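Long-range contacts in beta-lactamase (Nostoc sp., PDB 6NHS), which probably hydrolyses the beta-lactam ring of penicillin-type antibiotics, as a class D serine beta-lactamase: residues Asn29-Lys34 / Ile246-Arg251; Ser36-Asp41 / Thr160-Ile165; Ser58-Ser63 / Ala207-Pro212; Asn81-Leu86 / Asn103-Phe108; Lys133-Gly138 / Glu175-Gln180. All blocks are in the same frame, centred on the assembly; numbering follows the deposited sequence.

Interaction 1 (Asn29-Lys34 / Ile246-Arg251); sequences NQLGIK and IEVTRR
R251, whose guanidinium carries L31 on one face, donates from NE to E247 OE2 at 2.8 Å, a salt bridge one turn along helix 239-255. The N-H points almost straight at the oxygen (177°), which accepts on its anti lone pair and lies in the guanidinium plane, so the bond should hold that plane in its rotation. Facing this helix is the Schellman motif that ends helix 25-30. G32, with positive phi, is its C-prime residue; I33 N reaches back to F28 O, and the G32 N to N29 O bond is weak. The turn presents L31 and I33 to V248. L31 straddles two surfaces: CD2 sits over the guanidinium, offset toward its rim and 3.7 Å from R251 NH2, while CD1 comes within 3.9 Å of E247 CG, the two side chains crossing at about a right angle. The contact thus joins the first helix of the model to the last one. F28 also packs on V248, which touches T232 of strand 226-236 as well. V248 CG1 stands anti to its carbonyl carbon (chi1 -59°) and takes the tightest packing, with both L31 CD1 and I33 CD1 3.5 Å from it.

Interaction 2 (Ser36-Asp41 / Thr160-Ile165); sequences SILIYD and TPKQQI
L38 reaches from strand 35-41 to the first turn of helix 161-172 with one methyl: CD2 sits 3.5 Å from K162 CG, 3.8 Å from K162 CA and 3.8 Å from I165 CG1. With CG anti to the backbone N (chi1 -173°), the leucine chain starts beside its carbonyl carbon and goes on to the helix from there. The L38 and K162 side chains cross obliquely, and the lysine runs on extended beyond CG. I165 divides its branches between L38 and Y40. CD1 packs against the backbone at L38 O, 3.7 Å away, and CG2 meets Y40 at CB, 3.9 Å away. The tyrosine ring then leads away from the helix and meets F47 of the neighbouring strand. At the start of the strand, P161 CG approaches S36 OG at 4.3 Å, and that hydroxyl is hydrogen-bonded to N55 OD1. Strand and helix segments run in similar directions, 26° apart. The helix start is held by T160 and Q163. Q163 N donates to T160 OG1 at 2.9 Å, and T160 N returns a bond to Q163 OE1, from above the carboxamide plane. This is a capping box, starting a helix packed on the central antiparallel sheet of the serine beta-lactamase fold.

Interaction 3 (Ser58-Ser63 / Ala207-Pro212); sequences SFLPAS and AASVTP. With FMT (formic acid), chain G.
L60 and A207 touch through their CB atoms, 4.0 Å apart, while the aromatic ring next to L60, that of F59, packs with I214 and W216 of strand 213-223. The other flat group is a formate, probably from the crystallisation liquor, whose O2 is 3.2 Å from S58 OG in a weak and unsettled bond. Contact with 207-212 is carried by methyl and methylene groups of L60 and A62, which meet side chains and backbone. Past A207, L60 sends CD1 to the turn beyond. There CD1 lies 3.4 Å from S209 OG and 4.1 Å from V210 CG1, so one methyl is shared by a hydroxyl and a branched side chain. S209 OG sits between its backbone N and carbonyl carbon (chi1 61°), and it has a weak hydrogen bond to L153 O. A62 adds the second point of contact: its CB lies 3.9 Å from A207 N, and CB to CB is 4.3 Å. The next residue, S63, opens an SxxK pattern with K66, and its OG is hydrogen-bonded to K66 NZ. A207 ends the strand that carries K203 of a KTG-type motif. The contact lies between these two elements, an arrangement consistent with the active site of class D beta-lactamases, where such a serine is the nucleophile.

Interaction 4 (Asn81-Leu86 / Asn103-Phe108); sequences NDVAIL and NIRQAF
The N-capped start of helix 104-110 meets an Asx turn here: a salt bridge between D82 and R105 joins the two, and N103 caps the helix. In the turn, N81 OD1 accepts from V83 N at 3.0 Å. R105, in one of its two modelled conformers, grips D82 end-on. NH1 (2.8 Å) and NH2 (2.6 Å) both donate to OD2 through bent bonds, reaching it on its anti side from opposite faces of the carboxylate plane. OD2 itself lies in the guanidinium plane, and carboxylate and guanidinium stand 82° apart. The two side chains run side by side in the same direction; NH2 has a second acid partner, D188 of helix 180-189. Beside this, I104 CG2 packs on D82 CA at 3.7 Å. N103 CB presses against A84 O, and its ND2 donates to a water that in turn donates to V83 O. Another water accepts from I104 N, in the first turn of the helix, and donates to N81 O and A84 O, so it stitches the turn to the helix start. N103 CG lies between its backbone N and carbonyl carbon (chi1 62°), keeping the carboxamide close to the helix start, where OD1 receives Q106 N at 2.9 Å, nearly along the C=O axis.

Interaction 5 (Lys133-Gly138 / Glu175-Gln180); sequences KQVGYG and ELPFSQ. With FMT (formic acid), chain I.
A Schellman motif closes helix 125-135, and the last helical residues, Q134 and V135, pack there on the loop L176-F178 that leads into helix 180-189. G136, with positive phi, is its C-prime residue: Y137 N bonds to I132 O, and G136 N has a weak bond to K133 O. V135 divides its two methyls. CG1, anti to the backbone N (chi1 170°), lies 4.0 Å from L176 CD2, whereas CG2 touches both P177 CD (3.8 Å) and F178 CE2 (4.0 Å), which lie on the same side of it. Each of these three neighbours crosses the valine at about a right angle. P177 is the centre of an inverse gamma turn, whose F178 N to L176 O bond is weak. The extended Q134 slides past the proline ring in the opposite direction, with its CD 3.8 Å from P177 CG and OE1 and NE2 also near the ring. F167 of helix 161-172 packs on V135 and L176, and F68 of helix 65-76 also reaches V135. Beyond the loop, S179 OG donates to a formate O2 at 2.9 Å and caps helix 180-189. The Schellman-terminated helix 125-135 thus packs against the loop between helices 161-172 and 180-189, in the helical region of the serine beta-lactamase fold.

From the N terminus, interaction 1 closes the widest loop, bringing the first helix to the last, and the other four contacts fall within it. Its T249 touches I37 of interaction 2, which sets strand 35-41 against helix 161-172. Interaction 2 crosses interaction 3 along the chain, and T160 packs on S58. It also crosses interaction 5, where Q163 meets G138. Interaction 4 is a short loop lying within both interactions 2 and 3, about 6 Å from interaction 3 at the nearest atoms. Interaction 5 opens after interaction 4 has closed, and lies within interaction 3, its Y137 resting on P61. Together they tie the sheet and its flanking helices to the helical region.

Interaction 1 (Asn29-Lys34 / Ile246-Arg251)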
# COMPACT_ATOMS: atom_id res chain seq x y z
N ASN A 29 22.37 -0.34 -2.93
CA ASN A 29 23.64 -1.00 -2.64
C ASN A 29 24.30 -0.43 -1.39
O ASN A 29 25.00 -1.17 -0.68
CB ASN A 29 24.57 -0.87 -3.85
CG ASN A 29 23.99 -1.53 -5.10
OD1 ASN A 29 23.42 -2.63 -5.03
ND2 ASN A 29 24.10 -0.86 -6.23
N GLN A 30 24.08 0.85 -1.09
CA GLN A 30 24.61 1.43 0.14
C GLN A 30 24.01 0.74 1.36
O GLN A 30 24.72 0.40 2.31
CB GLN A 30 24.32 2.93 0.19
CG GLN A 30 24.96 3.74 -0.94
CD GLN A 30 26.26 4.39 -0.53
OE1 GLN A 30 26.49 4.64 0.65
NE2 GLN A 30 27.12 4.67 -1.51
N LEU A 31 22.70 0.51 1.34
CA LEU A 31 22.01 -0.16 2.44
C LEU A 31 22.10 -1.67 2.36
O LEU A 31 21.58 -2.35 3.25
CB LEU A 31 20.55 0.28 2.47
CG LEU A 31 20.38 1.79 2.63
CD1 LEU A 31 18.94 2.20 2.48
CD2 LEU A 31 20.93 2.25 3.98
N GLY A 32 22.74 -2.22 1.33
CA GLY A 32 22.92 -3.65 1.23
C GLY A 32 21.65 -4.44 1.05
O GLY A 32 21.55 -5.57 1.54
N ILE A 33 20.66 -3.89 0.35
CA ILE A 33 19.40 -4.57 0.14
C ILE A 33 19.18 -4.80 -1.35
O ILE A 33 19.63 -4.01 -2.20
CB ILE A 33 18.20 -3.81 0.75
CG1 ILE A 33 17.76 -2.68 -0.16
CG2 ILE A 33 18.56 -3.25 2.13
CD1 ILE A 33 16.58 -1.91 0.37
N LYS A 34 18.49 -5.89 -1.67
CA LYS A 34 18.09 -6.20 -3.03
C LYS A 34 16.64 -5.78 -3.22
O LYS A 34 15.80 -6.05 -2.35
CB LYS A 34 18.25 -7.69 -3.33
CG LYS A 34 19.67 -8.19 -3.17
CD LYS A 34 19.79 -9.63 -3.63
CE LYS A 34 21.23 -10.13 -3.53
NZ LYS A 34 21.35 -11.55 -3.99
N ILE A 246 11.26 2.41 3.70
CA ILE A 246 11.01 3.84 3.59
C ILE A 246 12.29 4.60 3.25
O ILE A 246 12.27 5.56 2.47
CB ILE A 246 10.35 4.35 4.89
CG1 ILE A 246 8.92 3.81 4.98
CG2 ILE A 246 10.38 5.87 4.97
CD1 ILE A 246 8.22 4.13 6.26
N GLU A 247 13.42 4.16 3.80
CA GLU A 247 14.67 4.89 3.60
C GLU A 247 15.10 4.91 2.14
O GLU A 247 15.57 5.94 1.64
CB GLU A 247 15.76 4.30 4.49
CG GLU A 247 17.09 5.05 4.45
CD GLU A 247 16.98 6.50 4.92
OE1 GLU A 247 16.03 6.83 5.64
OE2 GLU A 247 17.85 7.30 4.54
N VAL A 248 14.96 3.78 1.42
CA VAL A 248 15.36 3.82 0.02
C VAL A 248 14.39 4.68 -0.78
O VAL A 248 14.79 5.34 -1.74
CB VAL A 248 15.48 2.41 -0.61
CG1 VAL A 248 16.48 1.58 0.13
CG2 VAL A 248 14.13 1.72 -0.67
N THR A 249 13.11 4.69 -0.39
CA THR A 249 12.16 5.60 -1.03
C THR A 249 12.57 7.05 -0.80
O THR A 249 12.60 7.85 -1.73
CB THR A 249 10.75 5.33 -0.50
OG1 THR A 249 10.44 3.94 -0.62
CG2 THR A 249 9.73 6.13 -1.29
N ARG A 250 12.91 7.39 0.45
CA ARG A 250 13.37 8.74 0.78
C ARG A 250 14.58 9.12 -0.05
O ARG A 250 14.61 10.20 -0.67
CB ARG A 250 13.73 8.84 2.26
CG ARG A 250 12.60 8.75 3.23
CD ARG A 250 13.07 9.16 4.62
NE ARG A 250 11.94 9.20 5.52
CZ ARG A 250 11.14 10.25 5.64
NH1 ARG A 250 10.11 10.20 6.48
NH2 ARG A 250 11.37 11.35 4.92
N ARG A 251 15.60 8.27 -0.06
CA ARG A 251 16.83 8.59 -0.78
C ARG A 251 16.58 8.70 -2.27
O ARG A 251 17.21 9.52 -2.96
CB ARG A 251 17.90 7.55 -0.47
CG ARG A 251 18.25 7.47 1.01
CD ARG A 251 19.47 6.60 1.25
NE ARG A 251 19.77 6.48 2.67
CZ ARG A 251 20.92 6.02 3.16
NH1 ARG A 251 21.88 5.64 2.33
NH2 ARG A 251 21.10 5.93 4.47

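Interaction 2 (Ser36-Asp41 / Thr160-Ile165)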
# COMPACT_ATOMS: atom_id res chain seq x y z
N SER A 36 13.76 -3.03 -5.79
CA SER A 36 13.44 -2.19 -6.93
C SER A 36 12.66 -0.97 -6.45
O SER A 36 12.13 -0.94 -5.34
CB SER A 36 12.61 -2.95 -7.97
OG SER A 36 11.40 -3.40 -7.40
N ILE A 37 12.58 0.02 -7.32
CA ILE A 37 11.68 1.15 -7.10
C ILE A 37 11.22 1.66 -8.46
O ILE A 37 11.96 1.62 -9.44
CB ILE A 37 12.34 2.27 -6.27
CG1 ILE A 37 11.30 3.33 -5.88
CG2 ILE A 37 13.50 2.92 -7.02
CD1 ILE A 37 11.80 4.37 -4.88
N LEU A 38 9.97 2.11 -8.50
CA LEU A 38 9.39 2.73 -9.67
C LEU A 38 8.76 4.05 -9.24
O LEU A 38 7.97 4.07 -8.29
CB LEU A 38 8.35 1.82 -10.32
CG LEU A 38 7.77 2.28 -11.66
CD1 LEU A 38 8.87 2.37 -12.71
CD2 LEU A 38 6.67 1.33 -12.09
N ILE A 39 9.12 5.13 -9.92
CA ILE A 39 8.55 6.45 -9.64
C ILE A 39 7.94 6.98 -10.93
O ILE A 39 8.57 6.91 -11.99
CB ILE A 39 9.59 7.42 -9.06
CG1 ILE A 39 10.14 6.88 -7.74
CG2 ILE A 39 8.98 8.79 -8.83
CD1 ILE A 39 11.29 7.70 -7.18
N TYR A 40 6.71 7.49 -10.84
CA TYR A 40 6.00 8.01 -12.00
C TYR A 40 5.70 9.49 -11.80
O TYR A 40 4.98 9.86 -10.86
CB TYR A 40 4.71 7.23 -12.26
CG TYR A 40 3.93 7.75 -13.44
CD1 TYR A 40 4.45 7.67 -14.73
CD2 TYR A 40 2.67 8.32 -13.28
CE1 TYR A 40 3.75 8.15 -15.81
CE2 TYR A 40 1.96 8.80 -14.36
CZ TYR A 40 2.50 8.71 -15.63
OH TYR A 40 1.81 9.18 -16.72
N ASP A 41 6.25 10.32 -12.68
CA ASP A 41 6.03 11.77 -12.69
C ASP A 41 4.74 12.04 -13.46
O ASP A 41 4.69 11.85 -14.68
CB ASP A 41 7.25 12.45 -13.33
CG ASP A 41 7.12 13.96 -13.45
OD1 ASP A 41 6.00 14.51 -13.53
OD2 ASP A 41 8.18 14.61 -13.51
N THR A 160 2.23 -6.45 -8.93
CA THR A 160 3.55 -5.95 -9.29
C THR A 160 3.70 -4.50 -8.85
O THR A 160 2.71 -3.80 -8.63
CB THR A 160 3.76 -6.05 -10.81
OG1 THR A 160 3.04 -4.99 -11.45
CG2 THR A 160 3.28 -7.41 -11.35
N PRO A 161 4.93 -4.01 -8.72
CA PRO A 161 5.10 -2.57 -8.42
C PRO A 161 4.47 -1.68 -9.48
O PRO A 161 3.86 -0.66 -9.13
CB PRO A 161 6.62 -2.41 -8.35
CG PRO A 161 7.13 -3.76 -7.96
CD PRO A 161 6.20 -4.75 -8.64
N LYS A 162 4.59 -2.04 -10.77
CA LYS A 162 3.91 -1.29 -11.83
C LYS A 162 2.41 -1.22 -11.59
O LYS A 162 1.79 -0.17 -11.81
CB LYS A 162 4.19 -1.94 -13.19
CG LYS A 162 5.48 -1.50 -13.84
CD LYS A 162 5.66 -2.15 -15.20
CE LYS A 162 6.77 -1.50 -15.99
NZ LYS A 162 6.99 -2.19 -17.27
N GLN A 163 1.80 -2.33 -11.16
CA GLN A 163 0.35 -2.34 -10.92
C GLN A 163 -0.02 -1.54 -9.68
O GLN A 163 -1.13 -0.99 -9.61
CB GLN A 163 -0.15 -3.78 -10.83
CG GLN A 163 -0.10 -4.54 -12.18
CD GLN A 163 -0.23 -6.04 -12.02
OE1 GLN A 163 -0.16 -6.57 -10.90
NE2 GLN A 163 -0.42 -6.74 -13.13
N GLN A 164 0.87 -1.47 -8.68
CA GLN A 164 0.63 -0.54 -7.58
C GLN A 164 0.54 0.89 -8.09
O GLN A 164 -0.38 1.64 -7.73
CB GLN A 164 1.73 -0.67 -6.52
CG GLN A 164 1.80 -2.05 -5.85
CD GLN A 164 1.03 -2.10 -4.55
OE1 GLN A 164 0.07 -1.35 -4.34
NE2 GLN A 164 1.44 -3.01 -3.65
N ILE A 165 1.48 1.28 -8.96
CA ILE A 165 1.47 2.61 -9.55
C ILE A 165 0.18 2.85 -10.32
O ILE A 165 -0.50 3.87 -10.14
CB ILE A 165 2.70 2.79 -10.47
CG1 ILE A 165 4.00 2.65 -9.67
CG2 ILE A 165 2.64 4.14 -11.18
CD1 ILE A 165 4.27 3.81 -8.77

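Interaction 3 (Ser58-Ser63 / Ala207-Pro212)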
# COMPACT_ATOMS: atom_id res chain seq x y z
N SER A 58 5.39 -10.12 -9.66
CA SER A 58 4.25 -10.10 -8.74
C SER A 58 4.67 -10.53 -7.34
O SER A 58 5.48 -11.46 -7.19
CB SER A 58 3.13 -11.02 -9.24
OG SER A 58 2.65 -10.59 -10.49
N PHE A 59 4.10 -9.88 -6.33
CA PHE A 59 4.35 -10.20 -4.93
C PHE A 59 3.05 -10.09 -4.15
O PHE A 59 2.14 -9.35 -4.54
CB PHE A 59 5.40 -9.27 -4.31
CG PHE A 59 6.70 -9.21 -5.07
CD1 PHE A 59 7.73 -10.08 -4.77
CD2 PHE A 59 6.88 -8.29 -6.10
CE1 PHE A 59 8.93 -10.03 -5.47
CE2 PHE A 59 8.07 -8.24 -6.81
CZ PHE A 59 9.09 -9.11 -6.49
N LEU A 60 2.97 -10.83 -3.05
CA LEU A 60 1.90 -10.63 -2.09
C LEU A 60 1.82 -9.16 -1.69
O LEU A 60 2.85 -8.56 -1.36
CB LEU A 60 2.13 -11.48 -0.83
CG LEU A 60 2.06 -12.99 -1.00
CD1 LEU A 60 2.62 -13.69 0.23
CD2 LEU A 60 0.61 -13.39 -1.24
N PRO A 61 0.64 -8.54 -1.72
CA PRO A 61 0.56 -7.12 -1.37
C PRO A 61 0.74 -6.84 0.11
O PRO A 61 1.19 -5.74 0.47
CB PRO A 61 -0.84 -6.71 -1.85
CG PRO A 61 -1.61 -7.97 -1.93
CD PRO A 61 -0.63 -9.05 -2.27
N ALA A 62 0.41 -7.80 0.97
CA ALA A 62 0.44 -7.62 2.42
C ALA A 62 -0.32 -6.35 2.79
O ALA A 62 -1.37 -6.07 2.22
CB ALA A 62 1.88 -7.57 2.94
N SER A 63 0.23 -5.56 3.72
CA SER A 63 -0.50 -4.41 4.23
C SER A 63 -0.73 -3.32 3.19
O SER A 63 -1.55 -2.43 3.45
CB SER A 63 0.22 -3.80 5.44
OG SER A 63 -0.04 -4.56 6.60
N ALA A 207 5.44 -8.93 3.72
CA ALA A 207 4.95 -10.29 3.50
C ALA A 207 5.94 -11.26 4.14
O ALA A 207 7.08 -11.40 3.67
CB ALA A 207 4.79 -10.58 2.01
N ALA A 208 5.51 -11.95 5.19
CA ALA A 208 6.38 -12.85 5.94
C ALA A 208 6.10 -14.32 5.68
O ALA A 208 6.79 -15.17 6.25
CB ALA A 208 6.25 -12.56 7.44
N SER A 209 5.12 -14.65 4.84
CA SER A 209 4.81 -16.04 4.55
C SER A 209 5.65 -16.61 3.41
O SER A 209 5.55 -17.81 3.13
CB SER A 209 3.32 -16.20 4.22
OG SER A 209 2.97 -15.45 3.07
N VAL A 210 6.48 -15.80 2.76
CA VAL A 210 7.37 -16.26 1.71
C VAL A 210 8.81 -16.00 2.14
O VAL A 210 9.08 -15.20 3.03
CB VAL A 210 7.09 -15.59 0.35
CG1 VAL A 210 5.81 -16.15 -0.26
CG2 VAL A 210 6.99 -14.08 0.51
N THR A 211 9.74 -16.71 1.50
CA THR A 211 11.17 -16.57 1.77
C THR A 211 11.88 -16.26 0.47
O THR A 211 11.78 -17.05 -0.49
CB THR A 211 11.74 -17.83 2.42
OG1 THR A 211 11.11 -18.04 3.70
CG2 THR A 211 13.24 -17.68 2.62
N PRO A 212 12.61 -15.14 0.37
CA PRO A 212 12.76 -14.15 1.44
C PRO A 212 11.49 -13.34 1.68
O PRO A 212 10.63 -13.30 0.80
CB PRO A 212 13.89 -13.25 0.93
CG PRO A 212 13.78 -13.34 -0.55
CD PRO A 212 13.38 -14.76 -0.83
C FMT G . 4.12 -11.50 -13.79
O1 FMT G . 3.73 -12.51 -13.21
O2 FMT G . 3.77 -10.36 -13.48

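Interaction 4 (Asn81-Leu86 / Asn103-Phe108)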
# COMPACT_ATOMS: atom_id res chain seq x y z
N ASN A 81 -17.27 5.70 8.35
CA ASN A 81 -16.39 6.85 8.08
C ASN A 81 -15.04 6.56 8.72
O ASN A 81 -14.77 5.43 9.14
CB ASN A 81 -17.03 8.15 8.57
CG ASN A 81 -17.41 8.09 10.04
OD1 ASN A 81 -16.64 7.59 10.86
ND2 ASN A 81 -18.60 8.57 10.37
N ASP A 82 -14.19 7.59 8.82
CA ASP A 82 -12.81 7.44 9.28
C ASP A 82 -12.67 7.34 10.79
O ASP A 82 -11.59 6.96 11.27
CB ASP A 82 -11.95 8.62 8.79
CG ASP A 82 -12.52 9.97 9.19
OD1 ASP A 82 -13.75 10.16 9.05
OD2 ASP A 82 -11.74 10.82 9.67
N VAL A 83 -13.72 7.66 11.56
CA VAL A 83 -13.66 7.55 13.02
C VAL A 83 -14.51 6.41 13.55
O VAL A 83 -14.42 6.12 14.76
CB VAL A 83 -14.05 8.87 13.71
CG1 VAL A 83 -13.09 10.01 13.30
CG2 VAL A 83 -15.49 9.25 13.42
N ALA A 84 -15.31 5.75 12.71
CA ALA A 84 -16.12 4.62 13.17
C ALA A 84 -15.23 3.56 13.81
O ALA A 84 -14.15 3.24 13.30
CB ALA A 84 -16.91 4.03 12.00
N ILE A 85 -15.69 3.00 14.92
CA ILE A 85 -14.89 2.11 15.76
C ILE A 85 -15.22 0.67 15.42
O ILE A 85 -16.39 0.31 15.25
CB ILE A 85 -15.14 2.39 17.26
CG1 ILE A 85 -14.56 3.74 17.67
CG2 ILE A 85 -14.54 1.26 18.13
CD1 ILE A 85 -15.06 4.21 19.04
N LEU A 86 -14.18 -0.16 15.31
CA LEU A 86 -14.32 -1.60 15.50
C LEU A 86 -13.59 -1.97 16.78
O LEU A 86 -12.49 -1.48 17.04
CB LEU A 86 -13.75 -2.39 14.31
CG LEU A 86 -14.42 -2.23 12.95
CD1 LEU A 86 -13.71 -3.12 11.91
CD2 LEU A 86 -15.91 -2.57 13.01
N ASN A 103 -10.01 2.68 14.89
CA ASN A 103 -10.77 3.11 13.73
C ASN A 103 -9.89 2.91 12.51
O ASN A 103 -8.73 2.48 12.62
CB ASN A 103 -11.25 4.57 13.88
CG ASN A 103 -10.09 5.57 14.01
OD1 ASN A 103 -9.10 5.49 13.29
ND2 ASN A 103 -10.25 6.55 14.90
N ILE A 104 -10.41 3.23 11.33
CA ILE A 104 -9.69 2.87 10.11
C ILE A 104 -8.44 3.73 9.95
O ILE A 104 -7.44 3.27 9.39
CB ILE A 104 -10.62 2.94 8.88
CG1 ILE A 104 -9.99 2.22 7.68
CG2 ILE A 104 -10.97 4.38 8.51
CD1 ILE A 104 -10.94 2.09 6.50
N ARG A 105 -8.46 4.98 10.43
CA ARG A 105 -7.27 5.82 10.33
C ARG A 105 -6.13 5.26 11.17
O ARG A 105 -4.99 5.20 10.71
CB ARG A 105 -7.59 7.26 10.75
CG ARG A 105 -6.34 8.15 10.80
CD ARG A 105 -6.66 9.59 11.21
NE ARG A 105 -7.37 10.30 10.15
CZ ARG A 105 -8.68 10.47 10.11
NH1 ARG A 105 -9.45 9.99 11.09
NH2 ARG A 105 -9.24 11.12 9.10
N GLN A 106 -6.43 4.87 12.41
CA GLN A 106 -5.38 4.32 13.27
C GLN A 106 -5.03 2.89 12.88
O GLN A 106 -3.86 2.50 13.00
CB GLN A 106 -5.81 4.41 14.74
CG GLN A 106 -6.06 5.86 15.24
CD GLN A 106 -4.86 6.77 14.99
OE1 GLN A 106 -3.73 6.45 15.35
NE2 GLN A 106 -5.11 7.91 14.35
N ALA A 107 -6.01 2.11 12.40
CA ALA A 107 -5.68 0.77 11.90
C ALA A 107 -4.76 0.86 10.69
O ALA A 107 -3.83 0.05 10.55
CB ALA A 107 -6.97 0.01 11.55
N PHE A 108 -5.00 1.83 9.81
CA PHE A 108 -4.09 2.08 8.69
C PHE A 108 -2.70 2.46 9.20
O PHE A 108 -1.69 1.90 8.77
CB PHE A 108 -4.66 3.18 7.80
CG PHE A 108 -4.01 3.27 6.44
CD1 PHE A 108 -2.92 4.10 6.23
CD2 PHE A 108 -4.50 2.53 5.37
CE1 PHE A 108 -2.32 4.20 4.98
CE2 PHE A 108 -3.90 2.62 4.11
CZ PHE A 108 -2.81 3.46 3.92
O HOH W 1 -13.14 3.85 10.96
O HOH W 2 -12.59 7.04 16.44

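Interaction 5 (Lys133-Gly138 / Glu175-Gln180)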
# COMPACT_ATOMS: atom_id res chain seq x y z
N LYS A 133 -12.06 -6.84 -9.73
CA LYS A 133 -12.05 -6.91 -11.18
C LYS A 133 -12.41 -5.58 -11.82
O LYS A 133 -11.85 -5.22 -12.86
CB LYS A 133 -13.00 -8.02 -11.65
CG LYS A 133 -12.52 -9.41 -11.24
CD LYS A 133 -13.39 -10.51 -11.83
CE LYS A 133 -12.79 -11.88 -11.57
NZ LYS A 133 -13.59 -12.99 -12.17
N GLN A 134 -13.33 -4.82 -11.21
CA GLN A 134 -13.68 -3.51 -11.75
C GLN A 134 -12.49 -2.56 -11.70
O GLN A 134 -12.22 -1.83 -12.66
CB GLN A 134 -14.87 -2.94 -10.99
CG GLN A 134 -15.60 -1.82 -11.69
CD GLN A 134 -16.93 -1.49 -11.02
OE1 GLN A 134 -17.72 -0.70 -11.54
NE2 GLN A 134 -17.18 -2.11 -9.87
N VAL A 135 -11.75 -2.57 -10.58
CA VAL A 135 -10.56 -1.74 -10.44
C VAL A 135 -9.40 -2.31 -11.24
O VAL A 135 -8.51 -1.56 -11.69
CB VAL A 135 -10.21 -1.61 -8.94
CG1 VAL A 135 -8.84 -0.97 -8.74
CG2 VAL A 135 -11.28 -0.81 -8.21
N GLY A 136 -9.37 -3.62 -11.46
CA GLY A 136 -8.23 -4.24 -12.10
C GLY A 136 -7.04 -4.38 -11.18
O GLY A 136 -5.90 -4.16 -11.61
N TYR A 137 -7.27 -4.77 -9.92
CA TYR A 137 -6.22 -4.72 -8.90
C TYR A 137 -5.34 -5.97 -8.98
O TYR A 137 -5.82 -7.08 -8.76
CB TYR A 137 -6.84 -4.61 -7.51
CG TYR A 137 -5.81 -4.44 -6.41
CD1 TYR A 137 -5.24 -5.54 -5.78
CD2 TYR A 137 -5.38 -3.17 -6.02
CE1 TYR A 137 -4.29 -5.40 -4.79
CE2 TYR A 137 -4.43 -3.02 -5.01
CZ TYR A 137 -3.90 -4.14 -4.40
OH TYR A 137 -2.95 -4.01 -3.41
N GLY A 138 -4.05 -5.78 -9.26
CA GLY A 138 -3.10 -6.88 -9.20
C GLY A 138 -3.45 -8.01 -10.15
O GLY A 138 -3.89 -7.79 -11.29
N GLU A 175 -10.80 7.79 -11.50
CA GLU A 175 -11.30 6.85 -12.50
C GLU A 175 -11.94 5.61 -11.90
O GLU A 175 -12.67 4.90 -12.60
CB GLU A 175 -10.16 6.40 -13.42
CG GLU A 175 -9.64 7.45 -14.36
CD GLU A 175 -8.62 6.88 -15.33
OE1 GLU A 175 -8.42 5.65 -15.33
OE2 GLU A 175 -8.03 7.67 -16.09
N LEU A 176 -11.66 5.33 -10.62
CA LEU A 176 -12.12 4.12 -9.97
C LEU A 176 -13.54 4.29 -9.44
O LEU A 176 -14.01 5.42 -9.28
CB LEU A 176 -11.15 3.75 -8.83
CG LEU A 176 -9.71 3.54 -9.30
CD1 LEU A 176 -8.83 3.05 -8.18
CD2 LEU A 176 -9.67 2.58 -10.49
N PRO A 177 -14.25 3.19 -9.18
CA PRO A 177 -15.67 3.31 -8.78
C PRO A 177 -15.84 3.62 -7.30
O PRO A 177 -16.45 2.87 -6.54
CB PRO A 177 -16.23 1.93 -9.16
CG PRO A 177 -15.08 1.01 -8.90
CD PRO A 177 -13.85 1.78 -9.36
N PHE A 178 -15.28 4.76 -6.88
CA PHE A 178 -15.41 5.22 -5.50
C PHE A 178 -15.85 6.68 -5.51
O PHE A 178 -15.41 7.48 -6.34
CB PHE A 178 -14.08 5.07 -4.73
CG PHE A 178 -13.52 3.68 -4.76
CD1 PHE A 178 -14.19 2.63 -4.14
CD2 PHE A 178 -12.35 3.40 -5.45
CE1 PHE A 178 -13.69 1.35 -4.18
CE2 PHE A 178 -11.83 2.12 -5.48
CZ PHE A 178 -12.51 1.09 -4.86
N SER A 179 -16.76 7.01 -4.59
CA SER A 179 -17.27 8.36 -4.49
C SER A 179 -16.18 9.32 -4.02
O SER A 179 -15.17 8.91 -3.44
CB SER A 179 -18.44 8.41 -3.51
OG SER A 179 -17.97 8.21 -2.19
N GLN A 180 -16.40 10.61 -4.28
CA GLN A 180 -15.47 11.63 -3.82
C GLN A 180 -15.28 11.57 -2.30
O GLN A 180 -14.17 11.79 -1.79
CB GLN A 180 -15.95 13.02 -4.24
CG GLN A 180 -14.95 14.14 -3.96
CD GLN A 180 -13.66 13.96 -4.74
OE1 GLN A 180 -13.66 13.93 -5.97
NE2 GLN A 180 -12.54 13.84 -4.03
C FMT I . -19.28 6.57 0.66
O1 FMT I . -18.28 7.07 1.17
O2 FMT I . -19.84 7.01 -0.35